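Local coordinates for polyketide biosynthesis 3-hydroxy-3-methylglutaryl-ACP synthase PksG (Bacillus subtilis, PDB 4YXT), which catalyses the aldol condensation of acetyl-AcpK with a beta-ketothioester intermediate carried by PksL during synthesis of the antibiotic bacillaene, at residues E7-F12 against A305-I310. The protein carries 1 engineered substitution. Sequence-based numbering, arbitrary orientation.
Sequences EAMNVF and ALASTI
The methyl of Ala307 meets both side chains that strand 8-12 raises toward helix 305-310: its CB lies 4.1 Å from Val11 CG2 and 4.3 Å from Met9 CE. These two approaches define the tighter part of the contact. Val11 brings CG2 to the helix because CG1 is anti to its backbone N (chi1 170°), which leaves CG2 anti to the carbonyl carbon. Met9 bends at chi1 (81°), runs extended through chi2 and bends again at chi3, turning CE to Ala307 while SD passes alongside the end of Leu306. The distance from Met9 SD to Leu306 CD2, 4.4 Å, is the longest of the three and marks the looser side. Ile310, one helical turn beyond Leu306, is looser still, covering little surface although its CB points to the strand. No side of this contact opens to solvent: all four touching residues are buried, and the contrast is a modest one of closeness. All three contacts join carbon or sulfur atoms and no hydrogen bond links the segments, so the packing is apolar; it buries 160 Å² in all. The short axes cross at 112°. Met9 and Val11 both face Ala307 because alternate strand residues point the same way, and the CA atoms of Met9 and Ala307 are the nearest pair, at 7.4 Å. Strand 5-12 lies within the large mixed sheet of this thiolase-superfamily fold, between strands 170-178 and 184-195. Helix 301-312 covers strand 5-12 through Ala307 and Leu306, and strand 319-327 through Leu306 and Ile310 on Ile321, while helix 51-64 packs against Asn10, whose CB points away from helix 305-310.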
ATOM      1  N   GLU A   7       8.375 -18.177  -7.736  1.00 22.69           N
ATOM      2  CA  GLU A   7       9.211 -18.746  -8.797  1.00 24.66           C
ATOM      3  C   GLU A   7      10.672 -18.393  -8.575  1.00 24.21           C
ATOM      4  O   GLU A   7      11.568 -19.158  -8.880  1.00 25.35           O
ATOM      5  CB  GLU A   7       8.736 -18.250 -10.175  1.00 24.73           C
ATOM      6  CG  GLU A   7       7.290 -18.639 -10.410  1.00 27.23           C
ATOM      7  CD  GLU A   7       6.807 -18.339 -11.813  1.00 28.66           C
ATOM      8  OE1 GLU A   7       7.407 -17.489 -12.494  1.00 34.10           O
ATOM      9  OE2 GLU A   7       5.820 -18.944 -12.235  1.00 28.73           O
ATOM     10  N   ALA A   8      10.936 -17.236  -7.996  1.00 23.83           N
ATOM     11  CA  ALA A   8      12.309 -16.862  -7.835  1.00 23.29           C
ATOM     12  C   ALA A   8      12.343 -15.752  -6.782  1.00 23.20           C
ATOM     13  O   ALA A   8      11.380 -15.036  -6.662  1.00 19.45           O
ATOM     14  CB  ALA A   8      12.861 -16.395  -9.174  1.00 22.75           C
ATOM     15  N   MET A   9      13.420 -15.663  -6.005  1.00 24.82           N
ATOM     16  CA  MET A   9      13.575 -14.548  -5.048  1.00 29.79           C
ATOM     17  C   MET A   9      15.039 -14.245  -4.776  1.00 26.32           C
ATOM     18  O   MET A   9      15.849 -15.140  -4.784  1.00 31.02           O
ATOM     19  CB  MET A   9      12.798 -14.794  -3.729  1.00 31.14           C
ATOM     20  CG  MET A   9      13.471 -15.685  -2.709  1.00 33.42           C
ATOM     21  SD  MET A   9      12.374 -16.096  -1.316  1.00 39.20           S
ATOM     22  CE  MET A   9      12.234 -14.516  -0.507  1.00 31.93           C
ATOM     23  N   ASN A  10      15.347 -12.969  -4.562  1.00 25.49           N
ATOM     24  CA  ASN A  10      16.703 -12.506  -4.432  1.00 22.56           C
ATOM     25  C   ASN A  10      16.856 -11.389  -3.425  1.00 24.02           C
ATOM     26  O   ASN A  10      15.995 -10.558  -3.273  1.00 25.09           O
ATOM     27  CB  ASN A  10      17.271 -12.034  -5.763  1.00 21.71           C
ATOM     28  CG  ASN A  10      18.765 -11.733  -5.660  1.00 20.86           C
ATOM     29  OD1 ASN A  10      19.490 -12.475  -5.022  1.00 21.36           O
ATOM     30  ND2 ASN A  10      19.193 -10.647  -6.174  1.00 19.54           N
ATOM     31  N   VAL A  11      18.003 -11.356  -2.775  1.00 24.53           N
ATOM     32  CA  VAL A  11      18.233 -10.491  -1.637  1.00 25.96           C
ATOM     33  C   VAL A  11      19.281  -9.554  -2.096  1.00 24.50           C
ATOM     34  O   VAL A  11      20.166 -10.025  -2.752  1.00 23.93           O
ATOM     35  CB  VAL A  11      18.829 -11.301  -0.438  1.00 24.57           C
ATOM     36  CG1 VAL A  11      19.306 -10.407   0.703  1.00 22.29           C
ATOM     37  CG2 VAL A  11      17.812 -12.284   0.079  1.00 24.85           C
ATOM     38  N   PHE A  12      19.124  -8.258  -1.788  1.00 25.22           N
ATOM     39  CA  PHE A  12      20.199  -7.257  -1.769  1.00 24.97           C
ATOM     40  C   PHE A  12      20.360  -6.714  -0.351  1.00 27.94           C
ATOM     41  O   PHE A  12      19.492  -5.954   0.151  1.00 25.16           O
ATOM     42  CB  PHE A  12      19.904  -6.054  -2.648  1.00 25.29           C
ATOM     43  CG  PHE A  12      21.094  -5.141  -2.827  1.00 24.51           C
ATOM     44  CD1 PHE A  12      22.148  -5.525  -3.639  1.00 24.52           C
ATOM     45  CD2 PHE A  12      21.170  -3.915  -2.182  1.00 24.38           C
ATOM     46  CE1 PHE A  12      23.267  -4.709  -3.821  1.00 24.49           C
ATOM     47  CE2 PHE A  12      22.281  -3.095  -2.368  1.00 25.05           C
ATOM     48  CZ  PHE A  12      23.332  -3.501  -3.186  1.00 22.33           C
ATOM     49  N   ALA A 305      14.612 -14.299   5.954  1.00 20.48           N
ATOM     50  CA  ALA A 305      14.704 -15.523   6.748  1.00 20.80           C
ATOM     51  C   ALA A 305      14.212 -16.689   5.913  1.00 19.90           C
ATOM     52  O   ALA A 305      14.680 -17.850   6.012  1.00 21.89           O
ATOM     53  CB  ALA A 305      13.852 -15.403   8.037  1.00 20.85           C
ATOM     54  N   LEU A 306      13.253 -16.416   5.069  1.00 19.40           N
ATOM     55  CA  LEU A 306      12.751 -17.505   4.201  1.00 19.03           C
ATOM     56  C   LEU A 306      13.810 -17.943   3.159  1.00 21.02           C
ATOM     57  O   LEU A 306      14.107 -19.115   2.985  1.00 25.31           O
ATOM     58  CB  LEU A 306      11.532 -17.023   3.465  1.00 18.16           C
ATOM     59  CG  LEU A 306      10.807 -18.073   2.605  1.00 16.47           C
ATOM     60  CD1 LEU A 306      10.329 -19.080   3.571  1.00 17.90           C
ATOM     61  CD2 LEU A 306       9.655 -17.428   1.858  1.00 16.51           C
ATOM     62  N   ALA A 307      14.355 -16.983   2.454  1.00 23.35           N
ATOM     63  CA  ALA A 307      15.504 -17.187   1.556  1.00 24.61           C
ATOM     64  C   ALA A 307      16.662 -17.912   2.259  1.00 24.91           C
ATOM     65  O   ALA A 307      17.273 -18.839   1.703  1.00 23.78           O
ATOM     66  CB  ALA A 307      15.995 -15.844   1.050  1.00 23.32           C
ATOM     67  N   SER A 308      16.930 -17.497   3.497  1.00 28.02           N
ATOM     68  CA  SER A 308      18.003 -18.092   4.286  1.00 26.07           C
ATOM     69  C   SER A 308      17.708 -19.542   4.505  1.00 25.96           C
ATOM     70  O   SER A 308      18.612 -20.341   4.337  1.00 27.19           O
ATOM     71  CB  SER A 308      18.240 -17.372   5.620  1.00 26.06           C
ATOM     72  OG  SER A 308      19.456 -17.835   6.270  1.00 21.84           O
ATOM     73  N   THR A 309      16.443 -19.878   4.820  1.00 25.22           N
ATOM     74  CA  THR A 309      16.010 -21.257   5.073  1.00 24.70           C
ATOM     75  C   THR A 309      16.156 -22.146   3.826  1.00 26.06           C
ATOM     76  O   THR A 309      16.574 -23.347   3.892  1.00 21.98           O
ATOM     77  CB  THR A 309      14.524 -21.315   5.513  1.00 25.42           C
ATOM     78  OG1 THR A 309      14.333 -20.654   6.779  1.00 23.18           O
ATOM     79  CG2 THR A 309      14.019 -22.741   5.594  1.00 26.76           C
ATOM     80  N   ILE A 310      15.787 -21.562   2.694  1.00 27.07           N
ATOM     81  CA  ILE A 310      15.885 -22.250   1.428  1.00 27.22           C
ATOM     82  C   ILE A 310      17.330 -22.447   1.004  1.00 24.74           C
ATOM     83  O   ILE A 310      17.644 -23.504   0.566  1.00 27.58           O
ATOM     84  CB  ILE A 310      15.057 -21.585   0.308  1.00 29.74           C
ATOM     85  CG1 ILE A 310      13.566 -21.688   0.653  1.00 28.76           C
ATOM     86  CG2 ILE A 310      15.318 -22.298  -1.021  1.00 33.07           C
ATOM     87  CD1 ILE A 310      12.693 -20.699  -0.042  1.00 27.45           C
TER